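Local coordinates for N-acetyltransferase (Staphylococcus aureus subsp. aureus, PDB 4M85), which probably transfers an acetyl group from acetyl-coenzyme A to an acceptor substrate, as a GNAT-fold N-acetyltransferase, at residues L159-D170 with K177-V185. Sequence-based numbering, arbitrary orientation.
Sequences LKLYKKVGFISD and KHMYHHLIV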
# COMPACT_ATOMS: atom_id res chain seq x y z
N LEU A 159 2.07 -11.02 11.44
CA LEU A 159 3.35 -10.91 12.13
C LEU A 159 4.18 -12.20 11.97
O LEU A 159 5.38 -12.12 11.74
CB LEU A 159 3.16 -10.55 13.61
CG LEU A 159 4.39 -10.47 14.51
CD1 LEU A 159 5.36 -9.37 14.05
CD2 LEU A 159 3.97 -10.29 15.97
N LYS A 160 3.53 -13.37 12.08
CA LYS A 160 4.24 -14.64 11.90
C LYS A 160 4.76 -14.75 10.49
O LYS A 160 5.90 -15.10 10.28
CB LYS A 160 3.31 -15.82 12.12
CG LYS A 160 2.77 -15.97 13.51
CD LYS A 160 1.77 -17.11 13.54
CE LYS A 160 1.38 -17.46 14.95
NZ LYS A 160 0.28 -18.46 14.94
N LEU A 161 3.90 -14.47 9.51
CA LEU A 161 4.31 -14.43 8.10
C LEU A 161 5.53 -13.53 7.91
O LEU A 161 6.51 -13.94 7.27
CB LEU A 161 3.14 -14.00 7.19
CG LEU A 161 3.40 -13.63 5.71
CD1 LEU A 161 4.24 -14.68 4.98
CD2 LEU A 161 2.10 -13.39 4.97
N TYR A 162 5.51 -12.34 8.50
CA TYR A 162 6.65 -11.42 8.33
C TYR A 162 7.93 -11.92 8.98
O TYR A 162 9.01 -11.86 8.35
CB TYR A 162 6.31 -10.01 8.81
CG TYR A 162 5.10 -9.42 8.12
CD1 TYR A 162 4.85 -9.68 6.79
CD2 TYR A 162 4.20 -8.62 8.82
CE1 TYR A 162 3.74 -9.18 6.16
CE2 TYR A 162 3.07 -8.10 8.19
CZ TYR A 162 2.85 -8.39 6.86
OH TYR A 162 1.76 -7.90 6.20
N LYS A 163 7.82 -12.40 10.22
CA LYS A 163 8.98 -12.99 10.91
C LYS A 163 9.52 -14.21 10.19
O LYS A 163 10.72 -14.45 10.23
CB LYS A 163 8.68 -13.33 12.37
CG LYS A 163 8.55 -12.14 13.32
CD LYS A 163 9.88 -11.43 13.47
CE LYS A 163 9.79 -10.21 14.37
NZ LYS A 163 10.04 -10.56 15.78
N LYS A 164 8.66 -14.97 9.53
CA LYS A 164 9.08 -16.17 8.81
C LYS A 164 9.96 -15.83 7.60
O LYS A 164 10.91 -16.56 7.32
CB LYS A 164 7.88 -16.99 8.37
CG LYS A 164 8.22 -18.44 8.02
CD LYS A 164 7.00 -19.23 7.57
CE LYS A 164 7.41 -20.56 6.93
NZ LYS A 164 6.26 -21.53 6.88
N VAL A 165 9.67 -14.74 6.89
CA VAL A 165 10.55 -14.32 5.78
C VAL A 165 11.71 -13.47 6.26
O VAL A 165 12.49 -12.99 5.45
CB VAL A 165 9.81 -13.59 4.63
CG1 VAL A 165 8.61 -14.40 4.16
CG2 VAL A 165 9.38 -12.19 5.04
N GLY A 166 11.82 -13.25 7.56
CA GLY A 166 13.06 -12.67 8.12
C GLY A 166 13.00 -11.27 8.70
O GLY A 166 14.05 -10.70 9.05
N PHE A 167 11.81 -10.69 8.81
CA PHE A 167 11.68 -9.36 9.45
C PHE A 167 11.98 -9.44 10.94
O PHE A 167 11.71 -10.46 11.57
CB PHE A 167 10.27 -8.77 9.24
CG PHE A 167 10.00 -8.24 7.84
CD1 PHE A 167 9.43 -9.05 6.89
CD2 PHE A 167 10.30 -6.94 7.50
CE1 PHE A 167 9.16 -8.58 5.62
CE2 PHE A 167 10.03 -6.45 6.23
CZ PHE A 167 9.45 -7.27 5.28
N ILE A 168 12.49 -8.36 11.52
CA ILE A 168 12.72 -8.28 12.95
C ILE A 168 12.09 -7.00 13.51
O ILE A 168 11.86 -6.03 12.79
CB ILE A 168 14.23 -8.37 13.31
CG1 ILE A 168 14.97 -7.10 12.92
CG2 ILE A 168 14.89 -9.60 12.69
CD1 ILE A 168 16.05 -6.74 13.91
N SER A 169 11.82 -7.03 14.81
CA SER A 169 11.13 -5.94 15.46
C SER A 169 12.05 -4.73 15.54
O SER A 169 13.25 -4.85 15.79
CB SER A 169 10.66 -6.36 16.85
OG SER A 169 9.89 -7.55 16.77
N ASP A 170 11.47 -3.57 15.28
CA ASP A 170 12.18 -2.31 15.41
C ASP A 170 11.24 -1.26 15.94
O ASP A 170 11.08 -0.19 15.34
CB ASP A 170 12.79 -1.89 14.06
CG ASP A 170 13.56 -0.59 14.15
OD1 ASP A 170 14.13 -0.33 15.23
OD2 ASP A 170 13.55 0.20 13.17
N LYS A 177 -4.64 6.43 15.41
CA LYS A 177 -5.28 5.79 16.57
C LYS A 177 -5.23 4.26 16.57
O LYS A 177 -6.03 3.63 17.27
CB LYS A 177 -6.76 6.24 16.73
CG LYS A 177 -7.03 7.74 16.59
CD LYS A 177 -6.32 8.59 17.65
CE LYS A 177 -7.15 8.73 18.92
NZ LYS A 177 -6.27 8.92 20.12
N HIS A 178 -4.34 3.65 15.78
CA HIS A 178 -4.09 2.21 15.90
C HIS A 178 -2.59 1.99 16.02
O HIS A 178 -1.79 2.76 15.46
CB HIS A 178 -4.66 1.41 14.72
CG HIS A 178 -6.16 1.45 14.63
ND1 HIS A 178 -6.84 1.69 13.45
CD2 HIS A 178 -7.12 1.31 15.58
CE1 HIS A 178 -8.14 1.68 13.67
NE2 HIS A 178 -8.34 1.45 14.96
N MET A 179 -2.22 0.96 16.77
CA MET A 179 -0.82 0.64 17.02
C MET A 179 -0.29 -0.42 16.02
O MET A 179 -0.99 -1.39 15.67
CB MET A 179 -0.66 0.13 18.46
CG MET A 179 0.66 0.48 19.12
SD MET A 179 1.05 2.26 19.24
CE MET A 179 -0.50 2.87 19.83
N TYR A 180 0.94 -0.22 15.58
CA TYR A 180 1.58 -1.10 14.62
C TYR A 180 2.99 -1.51 15.07
O TYR A 180 3.73 -0.70 15.65
CB TYR A 180 1.71 -0.39 13.27
CG TYR A 180 0.39 -0.04 12.63
CD1 TYR A 180 -0.30 1.11 12.99
CD2 TYR A 180 -0.18 -0.85 11.66
CE1 TYR A 180 -1.49 1.44 12.39
CE2 TYR A 180 -1.37 -0.54 11.06
CZ TYR A 180 -2.03 0.60 11.44
OH TYR A 180 -3.23 0.92 10.86
N HIS A 181 3.38 -2.73 14.74
CA HIS A 181 4.77 -3.16 14.91
C HIS A 181 5.57 -2.66 13.72
O HIS A 181 5.28 -3.03 12.58
CB HIS A 181 4.85 -4.68 14.91
CG HIS A 181 4.18 -5.34 16.08
ND1 HIS A 181 4.64 -5.22 17.37
CD2 HIS A 181 3.14 -6.21 16.13
CE1 HIS A 181 3.89 -5.95 18.18
NE2 HIS A 181 2.97 -6.56 17.45
N HIS A 182 6.59 -1.85 13.98
CA HIS A 182 7.52 -1.46 12.92
C HIS A 182 8.54 -2.58 12.78
O HIS A 182 9.21 -2.96 13.75
CB HIS A 182 8.20 -0.12 13.25
CG HIS A 182 8.93 0.47 12.09
ND1 HIS A 182 8.28 1.10 11.04
CD2 HIS A 182 10.24 0.48 11.78
CE1 HIS A 182 9.17 1.51 10.16
NE2 HIS A 182 10.37 1.14 10.58
N LEU A 183 8.64 -3.13 11.58
CA LEU A 183 9.49 -4.29 11.27
C LEU A 183 10.48 -3.96 10.16
O LEU A 183 10.15 -3.23 9.23
CB LEU A 183 8.62 -5.46 10.82
CG LEU A 183 7.51 -5.90 11.78
CD1 LEU A 183 6.71 -7.07 11.23
CD2 LEU A 183 8.12 -6.28 13.11
N ILE A 184 11.68 -4.53 10.24
CA ILE A 184 12.71 -4.35 9.21
C ILE A 184 13.40 -5.65 8.81
O ILE A 184 13.52 -6.58 9.63
CB ILE A 184 13.78 -3.37 9.68
CG1 ILE A 184 14.36 -3.82 11.03
CG2 ILE A 184 13.19 -1.99 9.80
CD1 ILE A 184 15.83 -3.52 11.21
N VAL A 185 13.90 -5.69 7.58
CA VAL A 185 14.73 -6.80 7.11
C VAL A 185 15.90 -6.29 6.28
O VAL A 185 15.76 -5.28 5.57
CB VAL A 185 13.91 -7.84 6.33
CG1 VAL A 185 13.24 -7.22 5.13
CG2 VAL A 185 14.80 -9.00 5.89
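Ile168 and Ile184 pair across the open end of the C-terminal beta hairpin, where the edge strand 168-175 starts beside the end of strand 178-184, while the preceding helix packs over Leu183. The isoleucines form an antiparallel hydrogen-bonded pair: Ile168 N donates to Ile184 O at 2.8 Å, and Ile184 N returns a bond to Ile168 O at 3.0 Å. Asp170 N continues the pairing to His182 O. On the face bearing both isoleucines, their CG1 atoms meet at 3.8 Å, each placed between its backbone N and carbonyl carbon (chi1 71° in Ile168, 54° in Ile184). Leu183 points to the other face. Its two methyls part company: CD1 reaches the helix, 3.9 Å from Leu159 CD1 and equally snug against Tyr162 CB and CD2, whereas CD2 rests on Ser169 CA. Leu159 CD2 extends this packing to the His181 ring. Between helix and strand, Gly166 takes a positive phi in a Schellman motif, turning the chain into Phe167. Val185 CG1 sits over one face of the Phe167 ring, offset toward the rim and 3.5 Å from CE2, a CH-pi contact. Further along the face of the isoleucines, the Asp170 carboxylate runs alongside the His182 imidazole, OD2 at the ring edge 3.6 Å from CD2, their planes 61° apart. Lys110 pairs with this carboxylate in a salt bridge, and both imidazole nitrogens are engaged, ND1 by Asn150 and NE2 by Glu113, fixing the ring's rotation. Strand 178-184 lies in the sheet between strands 168-175 and 147-152, antiparallel to both, with Leu149 touching Tyr162, Phe167 and Leu183, and helix 130-140 meeting Tyr162 and Val185 through Leu135 and Leu139.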